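Local structure of carboxylesterase YBFK (Bacillus subtilis, 4CCY) at residues 183-188 with 271-276; 238-241 with 246-249; 251-256 with 263-268. The protein hydrolyses carboxylic esters to an alcohol and a carboxylate, as an intracellular carboxylesterase of the alpha/beta hydrolase superfamily. All coordinates share one frame; numbering follows the deposited sequence.

Interaction 1. Residues 183-188 with 271-276. With NA (sodium ion), chain D.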
loop_
_atom_site.group_PDB
_atom_site.type_symbol
_atom_site.label_atom_id
_atom_site.label_comp_id
_atom_site.label_asym_id
_atom_site.label_seq_id
_atom_site.Cartn_x
_atom_site.Cartn_y
_atom_site.Cartn_z
ATOM N N LYS A 183 14.958 2.787 -10.082
ATOM C CA LYS A 183 16.028 3.766 -9.960
ATOM C C LYS A 183 15.449 5.158 -9.693
ATOM O O LYS A 183 15.982 5.937 -8.903
ATOM C CB LYS A 183 16.851 3.761 -11.248
ATOM C CG LYS A 183 18.118 4.586 -11.237
ATOM C CD LYS A 183 18.708 4.653 -12.645
ATOM C CE LYS A 183 19.362 3.332 -13.052
ATOM N NZ LYS A 183 19.732 3.258 -14.500
ATOM N N TRP A 184 14.333 5.434 -10.347
ATOM C CA TRP A 184 13.658 6.710 -10.270
ATOM C C TRP A 184 12.914 6.873 -8.974
ATOM O O TRP A 184 13.017 7.907 -8.329
ATOM C CB TRP A 184 12.711 6.813 -11.461
ATOM C CG TRP A 184 11.663 7.882 -11.357
ATOM C CD1 TRP A 184 11.840 9.265 -11.431
ATOM C CD2 TRP A 184 10.215 7.682 -11.188
ATOM N NE1 TRP A 184 10.635 9.915 -11.299
ATOM C CE2 TRP A 184 9.618 9.023 -11.159
ATOM C CE3 TRP A 184 9.379 6.558 -11.057
ATOM C CZ2 TRP A 184 8.247 9.211 -11.010
ATOM C CZ3 TRP A 184 8.007 6.767 -10.919
ATOM C CH2 TRP A 184 7.456 8.058 -10.883
ATOM N N ILE A 185 12.161 5.847 -8.583
ATOM C CA ILE A 185 11.314 5.917 -7.393
ATOM C C ILE A 185 12.116 5.905 -6.076
ATOM O O ILE A 185 11.749 6.583 -5.116
ATOM C CB ILE A 185 10.210 4.824 -7.418
ATOM C CG1 ILE A 185 9.010 5.234 -6.569
ATOM C CG2 ILE A 185 10.744 3.461 -6.991
ATOM C CD1 ILE A 185 8.153 6.291 -7.221
ATOM N N THR A 186 13.214 5.148 -6.046
ATOM C CA THR A 186 14.058 5.082 -4.850
ATOM C C THR A 186 14.804 6.382 -4.615
ATOM O O THR A 186 14.935 6.810 -3.475
ATOM C CB THR A 186 15.085 3.928 -4.883
ATOM O OG1 THR A 186 15.906 4.026 -6.061
ATOM C CG2 THR A 186 14.395 2.571 -4.809
ATOM N N GLY A 187 15.277 7.003 -5.694
ATOM C CA GLY A 187 16.120 8.194 -5.608
ATOM C C GLY A 187 17.575 7.809 -5.412
ATOM O O GLY A 187 17.901 6.630 -5.236
ATOM N N ASP A 188 18.458 8.799 -5.434
ATOM C CA ASP A 188 19.891 8.527 -5.390
ATOM C C ASP A 188 20.423 8.143 -4.009
ATOM O O ASP A 188 21.570 7.730 -3.889
ATOM C CB ASP A 188 20.674 9.707 -5.978
ATOM C CG ASP A 188 20.519 9.798 -7.481
ATOM O OD1 ASP A 188 20.415 8.730 -8.121
ATOM O OD2 ASP A 188 20.481 10.924 -8.027
ATOM N N ALA A 271 13.994 11.345 2.992
ATOM C CA ALA A 271 13.277 10.217 2.430
ATOM C C ALA A 271 12.562 10.635 1.170
ATOM O O ALA A 271 12.208 11.799 1.005
ATOM C CB ALA A 271 12.293 9.655 3.438
ATOM N N GLY A 272 12.374 9.672 0.273
ATOM C CA GLY A 272 11.537 9.876 -0.907
ATOM C C GLY A 272 10.185 9.203 -0.764
ATOM O O GLY A 272 9.582 9.205 0.316
ATOM N N HIS A 273 9.723 8.626 -1.869
ATOM C CA HIS A 273 8.460 7.894 -1.950
ATOM C C HIS A 273 8.376 6.722 -1.009
ATOM O O HIS A 273 7.334 6.500 -0.373
ATOM C CB HIS A 273 8.263 7.392 -3.383
ATOM C CG HIS A 273 6.886 6.826 -3.654
ATOM N ND1 HIS A 273 5.773 7.584 -3.621
ATOM C CD2 HIS A 273 6.469 5.525 -3.977
ATOM C CE1 HIS A 273 4.693 6.816 -3.901
ATOM N NE2 HIS A 273 5.117 5.560 -4.118
ATOM N N LEU A 274 9.467 5.957 -0.912
ATOM C CA LEU A 274 9.459 4.675 -0.207
ATOM C C LEU A 274 9.733 4.834 1.290
ATOM O O LEU A 274 10.630 4.203 1.855
ATOM C CB LEU A 274 10.452 3.711 -0.863
ATOM C CG LEU A 274 10.172 3.357 -2.327
ATOM C CD1 LEU A 274 11.223 2.386 -2.825
ATOM C CD2 LEU A 274 8.764 2.793 -2.539
ATOM N N LEU A 275 8.906 5.658 1.926
ATOM C CA LEU A 275 9.155 6.160 3.272
ATOM C C LEU A 275 9.228 5.074 4.348
ATOM O O LEU A 275 10.062 5.163 5.259
ATOM C CB LEU A 275 8.112 7.234 3.626
ATOM C CG LEU A 275 8.120 8.003 4.954
ATOM C CD1 LEU A 275 9.523 8.422 5.394
ATOM C CD2 LEU A 275 7.200 9.224 4.837
ATOM N N SER A 276 8.377 4.058 4.258
ATOM C CA SER A 276 8.394 2.998 5.266
ATOM C C SER A 276 9.651 2.126 5.152
ATOM O O SER A 276 10.060 1.491 6.133
ATOM C CB SER A 276 7.134 2.141 5.183
ATOM O OG SER A 276 7.021 1.558 3.899
HETATM NA NA NA D . 18.319 4.339 -5.757
HETATM O O HOH W 1 18.359 5.343 -7.725
HETATM O O HOH W 2 10.719 9.288 -4.407
HETATM O O HOH W 3 12.118 6.385 -1.819
HETATM O O HOH W 4 18.472 2.062 -6.309
HETATM O O HOH W 5 20.498 4.502 -5.085
#
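The imidazole of His273 is met obliquely by Ile185. Ile185 CG1 comes to 3.6 Å from His273 CD2, while Ile185 CD1 reaches 3.8 Å from His273 CG, so the isoleucine leans on the carbon side of the ring. Both nitrogens at the rim are engaged by other residues: ND1 is hydrogen-bonded to Glu244 OE1 and NE2 to Ser129 OG. With CG1 swung away from the backbone N (chi1 -155°), CG1 and CD1 of Ile185 are brought at a slant against the CD2-CG side of the imidazole. Next to this pair, Thr186 CG2 rests 3.7 Å from Leu274 CD1. Helix 175-186 belongs to the mostly helical insertion between strands 146-152 and 236-241, where alpha/beta hydrolases commonly carry a cap, and 271-276 is the loop carrying His273; His273, Ser129 and Glu244 are consistent with the charge relay of this family. The two backbones are joined through water. Water 2 donates to Ile185 O at 3.0 Å and accepts from His273 N at 2.8 Å; water 3 accepts from Leu274 N, likewise at 2.8 Å. Leu274 is the centre of an inverse gamma turn and the N-cap of helix 275-278. On the far side of helix 175-186 a sodium ion is bound by Thr186 OG1 at 2.5 Å and Gly187 O at 2.4 Å, with Tyr190 O and three waters. The same threonine hydroxyl donates to Ile182 O, one turn back, and Gly187 leaves the helix with a positive phi (85°).

Interaction 2. Residues 238-241 with 246-249. With NA (sodium ion), chain C.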
loop_
_atom_site.group_PDB
_atom_site.type_symbol
_atom_site.label_atom_id
_atom_site.label_comp_id
_atom_site.label_asym_id
_atom_site.label_seq_id
_atom_site.Cartn_x
_atom_site.Cartn_y
_atom_site.Cartn_z
ATOM N N LEU A 238 -1.123 11.241 7.736
ATOM C CA LEU A 238 -0.629 11.366 6.365
ATOM C C LEU A 238 0.861 11.723 6.337
ATOM O O LEU A 238 1.276 12.753 6.894
ATOM C CB LEU A 238 -1.419 12.443 5.606
ATOM C CG LEU A 238 -1.058 12.646 4.123
ATOM C CD1 LEU A 238 -1.192 11.356 3.319
ATOM C CD2 LEU A 238 -1.890 13.752 3.498
ATOM N N MET A 239 1.655 10.882 5.676
ATOM C CA MET A 239 3.100 11.062 5.651
ATOM C C MET A 239 3.639 11.109 4.225
ATOM O O MET A 239 3.342 10.246 3.411
ATOM C CB MET A 239 3.807 9.952 6.452
ATOM C CG MET A 239 3.345 9.857 7.908
ATOM S SD MET A 239 4.211 8.581 8.840
ATOM C CE MET A 239 5.793 9.357 9.103
ATOM N N PHE A 240 4.431 12.128 3.936
ATOM C CA PHE A 240 5.164 12.203 2.676
ATOM C C PHE A 240 6.651 12.269 2.970
ATOM O O PHE A 240 7.062 12.681 4.066
ATOM C CB PHE A 240 4.800 13.471 1.911
ATOM C CG PHE A 240 3.345 13.612 1.584
ATOM C CD1 PHE A 240 2.792 12.956 0.481
ATOM C CD2 PHE A 240 2.530 14.442 2.348
ATOM C CE1 PHE A 240 1.442 13.122 0.172
ATOM C CE2 PHE A 240 1.189 14.609 2.039
ATOM C CZ PHE A 240 0.644 13.942 0.957
ATOM N N GLY A 241 7.458 11.887 1.983
ATOM C CA GLY A 241 8.908 12.051 2.048
ATOM C C GLY A 241 9.301 13.330 1.324
ATOM O O GLY A 241 8.750 13.645 0.267
ATOM N N MET A 246 7.144 11.448 -7.352
ATOM C CA MET A 246 5.922 11.248 -8.127
ATOM C C MET A 246 4.999 12.465 -8.233
ATOM O O MET A 246 4.139 12.511 -9.114
ATOM C CB MET A 246 5.116 10.075 -7.559
ATOM C CG MET A 246 5.861 8.753 -7.489
ATOM S SD MET A 246 4.679 7.403 -7.230
ATOM C CE MET A 246 4.226 7.044 -8.928
ATOM N N TYR A 247 5.163 13.430 -7.327
ATOM C CA TYR A 247 4.344 14.641 -7.304
ATOM C C TYR A 247 4.941 15.704 -6.390
ATOM O O TYR A 247 6.006 15.487 -5.781
ATOM C CB TYR A 247 2.899 14.338 -6.883
ATOM C CG TYR A 247 2.739 13.458 -5.663
ATOM C CD1 TYR A 247 2.817 13.988 -4.376
ATOM C CD2 TYR A 247 2.485 12.103 -5.796
ATOM C CE1 TYR A 247 2.641 13.196 -3.261
ATOM C CE2 TYR A 247 2.328 11.299 -4.681
ATOM C CZ TYR A 247 2.407 11.854 -3.417
ATOM O OH TYR A 247 2.239 11.061 -2.299
ATOM N N HIS A 248 4.266 16.855 -6.310
ATOM C CA HIS A 248 4.677 17.925 -5.398
ATOM C C HIS A 248 4.075 17.680 -4.053
ATOM O O HIS A 248 2.934 18.080 -3.784
ATOM C CB HIS A 248 4.260 19.297 -5.923
ATOM C CG HIS A 248 5.076 19.773 -7.103
ATOM N ND1 HIS A 248 6.422 19.795 -7.089
ATOM C CD2 HIS A 248 4.689 20.251 -8.343
ATOM C CE1 HIS A 248 6.877 20.248 -8.271
ATOM N NE2 HIS A 248 5.819 20.534 -9.036
ATOM N N GLN A 249 4.846 17.046 -3.178
ATOM C CA GLN A 249 4.323 16.669 -1.857
ATOM C C GLN A 249 3.971 17.875 -0.983
ATOM O O GLN A 249 3.131 17.761 -0.098
ATOM C CB GLN A 249 5.254 15.682 -1.134
ATOM C CG GLN A 249 6.566 16.264 -0.608
ATOM C CD GLN A 249 7.503 16.710 -1.707
ATOM O OE1 GLN A 249 7.497 16.170 -2.817
ATOM N NE2 GLN A 249 8.311 17.698 -1.411
HETATM NA NA NA C . 8.443 16.027 -4.914
HETATM O O HOH W 6 8.008 18.496 -5.275
HETATM O O HOH W 7 10.589 16.725 -3.991
HETATM O O HOH W 8 8.880 16.067 -7.536
#
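Phe240 and Tyr247 meet rim to rim, with neither ring over the face of the other. Their planes stand 86° apart with the centroids separated by 5.9 Å, and the closest approach is that of Phe240 CE1 to Tyr247 OH at 3.3 Å. Phe240 CE1 also lies 3.6 Å from Tyr247 CE1, so one corner of the phenylalanine fits against the hydroxyl end of the tyrosine. That hydroxyl is held by a hydrogen bond to Pro154 O, which fixes the phenol against Phe240. The packing continues at the base of the side chain, where Phe240 CB and Gln249 CB are 3.8 Å apart and Gln249 O sits above one face of the ring, toward its rim. Were the ring of Phe240 cut back to an alanine here, the rim of Tyr247 and Gln249 O would probably be left facing a gap, although the contact at CB would remain. Beyond this buried side the contact becomes polar and watery. Gln249 CG passes 3.5 Å from Gly241 O; then the chain bends (chi2 -67°) and carries the amide away from the strand to a sodium ion. The ion is coordinated by Gln249 OE1 at 2.3 Å, Tyr247 O at 2.6 Å, Glu244 O and three waters. One of these waters also bonds to the ring of exposed His248. The sodium thus ties Glu244, the probable acid of the charge relay, to Tyr247 and Gln249 within the turn after strand 236-241. All three are bound through neutral carbonyl oxygens, which suggests that the ion is held by carbonyl dipoles, with no carboxylate among its protein ligands.

Interaction 3. Residues 251-256 with 263-268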
loop_
_atom_site.group_PDB
_atom_site.type_symbol
_atom_site.label_atom_id
_atom_site.label_comp_id
_atom_site.label_asym_id
_atom_site.label_seq_id
_atom_site.Cartn_x
_atom_site.Cartn_y
_atom_site.Cartn_z
ATOM N N MET A 251 2.347 20.702 -2.020
ATOM C CA MET A 251 0.961 20.966 -2.407
ATOM C C MET A 251 -0.025 19.910 -1.880
ATOM O O MET A 251 -1.121 20.248 -1.471
ATOM C CB MET A 251 0.849 21.075 -3.933
ATOM C CG MET A 251 1.573 22.282 -4.536
ATOM S SD MET A 251 1.491 22.339 -6.343
ATOM C CE MET A 251 -0.278 22.466 -6.637
ATOM N N ALA A 252 0.358 18.636 -1.913
ATOM C CA ALA A 252 -0.488 17.568 -1.383
ATOM C C ALA A 252 -0.668 17.746 0.126
ATOM O O ALA A 252 -1.788 17.667 0.638
ATOM C CB ALA A 252 0.123 16.214 -1.691
ATOM N N PHE A 253 0.442 18.006 0.821
ATOM C CA PHE A 253 0.438 18.325 2.253
ATOM C C PHE A 253 -0.459 19.527 2.601
ATOM O O PHE A 253 -1.363 19.414 3.442
ATOM C CB PHE A 253 1.876 18.536 2.758
ATOM C CG PHE A 253 1.952 19.203 4.101
ATOM C CD1 PHE A 253 1.791 18.464 5.270
ATOM C CD2 PHE A 253 2.172 20.584 4.199
ATOM C CE1 PHE A 253 1.851 19.079 6.508
ATOM C CE2 PHE A 253 2.236 21.207 5.438
ATOM C CZ PHE A 253 2.076 20.456 6.596
ATOM N N GLU A 254 -0.214 20.667 1.950
ATOM C CA GLU A 254 -1.033 21.865 2.154
ATOM C C GLU A 254 -2.535 21.598 1.946
ATOM O O GLU A 254 -3.372 21.944 2.803
ATOM C CB GLU A 254 -0.554 23.018 1.258
ATOM C CG GLU A 254 0.745 23.655 1.732
ATOM C CD GLU A 254 1.089 24.934 0.990
ATOM O OE1 GLU A 254 0.161 25.634 0.520
ATOM O OE2 GLU A 254 2.292 25.256 0.888
ATOM N N ARG A 255 -2.865 20.966 0.820
ATOM C CA ARG A 255 -4.252 20.622 0.495
ATOM C C ARG A 255 -4.900 19.707 1.554
ATOM O O ARG A 255 -5.986 20.002 2.059
ATOM C CB ARG A 255 -4.337 20.006 -0.913
ATOM C CG ARG A 255 -5.733 20.007 -1.487
ATOM C CD ARG A 255 -5.805 19.534 -2.937
ATOM N NE ARG A 255 -7.210 19.328 -3.280
ATOM C CZ ARG A 255 -7.819 18.145 -3.374
ATOM N NH1 ARG A 255 -7.143 17.015 -3.221
ATOM N NH2 ARG A 255 -9.121 18.097 -3.658
ATOM N N ALA A 256 -4.230 18.612 1.895
ATOM C CA ALA A 256 -4.743 17.685 2.904
ATOM C C ALA A 256 -4.946 18.371 4.260
ATOM O O ALA A 256 -5.982 18.194 4.904
ATOM C CB ALA A 256 -3.812 16.494 3.052
ATOM N N ILE A 263 -6.695 16.027 10.692
ATOM C CA ILE A 263 -5.583 15.282 10.076
ATOM C C ILE A 263 -4.244 15.584 10.753
ATOM O O ILE A 263 -3.967 16.723 11.140
ATOM C CB ILE A 263 -5.463 15.519 8.543
ATOM C CG1 ILE A 263 -4.502 14.507 7.909
ATOM C CG2 ILE A 263 -5.006 16.948 8.224
ATOM C CD1 ILE A 263 -4.722 14.263 6.428
ATOM N N GLN A 264 -3.425 14.548 10.886
ATOM C CA GLN A 264 -2.025 14.730 11.213
ATOM C C GLN A 264 -1.234 14.436 9.945
ATOM O O GLN A 264 -1.150 13.286 9.495
ATOM C CB GLN A 264 -1.620 13.838 12.383
ATOM C CG GLN A 264 -2.407 14.169 13.645
ATOM C CD GLN A 264 -2.237 13.164 14.762
ATOM O OE1 GLN A 264 -1.209 12.501 14.868
ATOM N NE2 GLN A 264 -3.257 13.049 15.617
ATOM N N ALA A 265 -0.710 15.494 9.345
ATOM C CA ALA A 265 0.043 15.384 8.099
ATOM C C ALA A 265 1.443 15.950 8.297
ATOM O O ALA A 265 1.616 16.949 9.006
ATOM C CB ALA A 265 -0.679 16.111 6.973
ATOM N N GLU A 266 2.432 15.302 7.674
ATOM C CA GLU A 266 3.824 15.693 7.802
ATOM C C GLU A 266 4.644 15.316 6.581
ATOM O O GLU A 266 4.273 14.423 5.809
ATOM C CB GLU A 266 4.452 15.076 9.072
ATOM C CG GLU A 266 4.469 13.551 9.105
ATOM C CD GLU A 266 4.995 12.992 10.421
ATOM O OE1 GLU A 266 4.228 12.886 11.378
ATOM O OE2 GLU A 266 6.182 12.673 10.518
ATOM N N ILE A 267 5.783 15.985 6.435
ATOM C CA ILE A 267 6.746 15.674 5.400
ATOM C C ILE A 267 8.081 15.334 6.078
ATOM O O ILE A 267 8.665 16.162 6.784
ATOM C CB ILE A 267 6.896 16.845 4.402
ATOM C CG1 ILE A 267 5.541 17.161 3.718
ATOM C CG2 ILE A 267 7.974 16.532 3.378
ATOM C CD1 ILE A 267 5.496 18.486 2.980
ATOM N N VAL A 268 8.550 14.110 5.856
ATOM C CA VAL A 268 9.712 13.562 6.553
ATOM C C VAL A 268 11.011 13.825 5.767
ATOM O O VAL A 268 11.070 13.634 4.544
ATOM C CB VAL A 268 9.504 12.057 6.819
ATOM C CG1 VAL A 268 10.698 11.438 7.541
ATOM C CG2 VAL A 268 8.220 11.837 7.613
#
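Within the beta-alpha-beta crossover formed by strand 236-241, helix 249-259 and strand 264-268, Phe253 of the helix packs on Ala265 and Ile267 of the second strand. Such crossovers build the alpha/beta hydrolase fold, with the connecting helix packed on the sheet: here it runs back almost antiparallel to the strand, at 165°, with the segment axes 8.6 Å apart. Phe253 takes the middle of the contact. Its CG lies opposite the backbone N (chi1 165°), which sends the ring from the helix toward the strand, and Phe253 CD1 comes to 3.8 Å from Ala265 CB. The small alanine lets the ring come edge-first against the strand backbone. From the other direction Ile267 reaches the root of the same side chain, its CD1 lying 3.6 Å from Phe253 CB, the two side chains meeting at a slant. One helical turn on, Ala256 meets Ile263, just before the strand, with Ala256 CB and Ile263 CD1 4.1 Å apart. The side chains that meet are apolar, and no hydrogen bond joins the two segments. Glu266 sets off to the other face of the strand, where its carboxylate forms a salt bridge with Arg286 and a hydrogen bond with Tyr282, both of helix 280-290. Back at the helix-facing side, Phe253 CE1 lies 3.3 Å from Ala265 O, the carbonyl oxygen sitting at the ring edge, near its plane.

From the N terminus, the first segment met is 183-188 on helix 175-186, and the loop it opens is not closed until 271-276 returns after the last strand of the sheet. Interactions 2 and 3 both nest inside that long loop. They follow in series without crossing: interaction 2 closes the short turn after strand 236-241, and interaction 3 closes the return from helix 249-259 to strand 264-268. Strands 236-241 and 264-268 are parallel neighbours, joined by a probable hydrogen bond from Leu238 N to Gln264 O. Met246 packs on both Ile185 and His273, so the turn carrying Glu244, helix 175-186 and the loop carrying His273 meet, while Leu275 touches Val268.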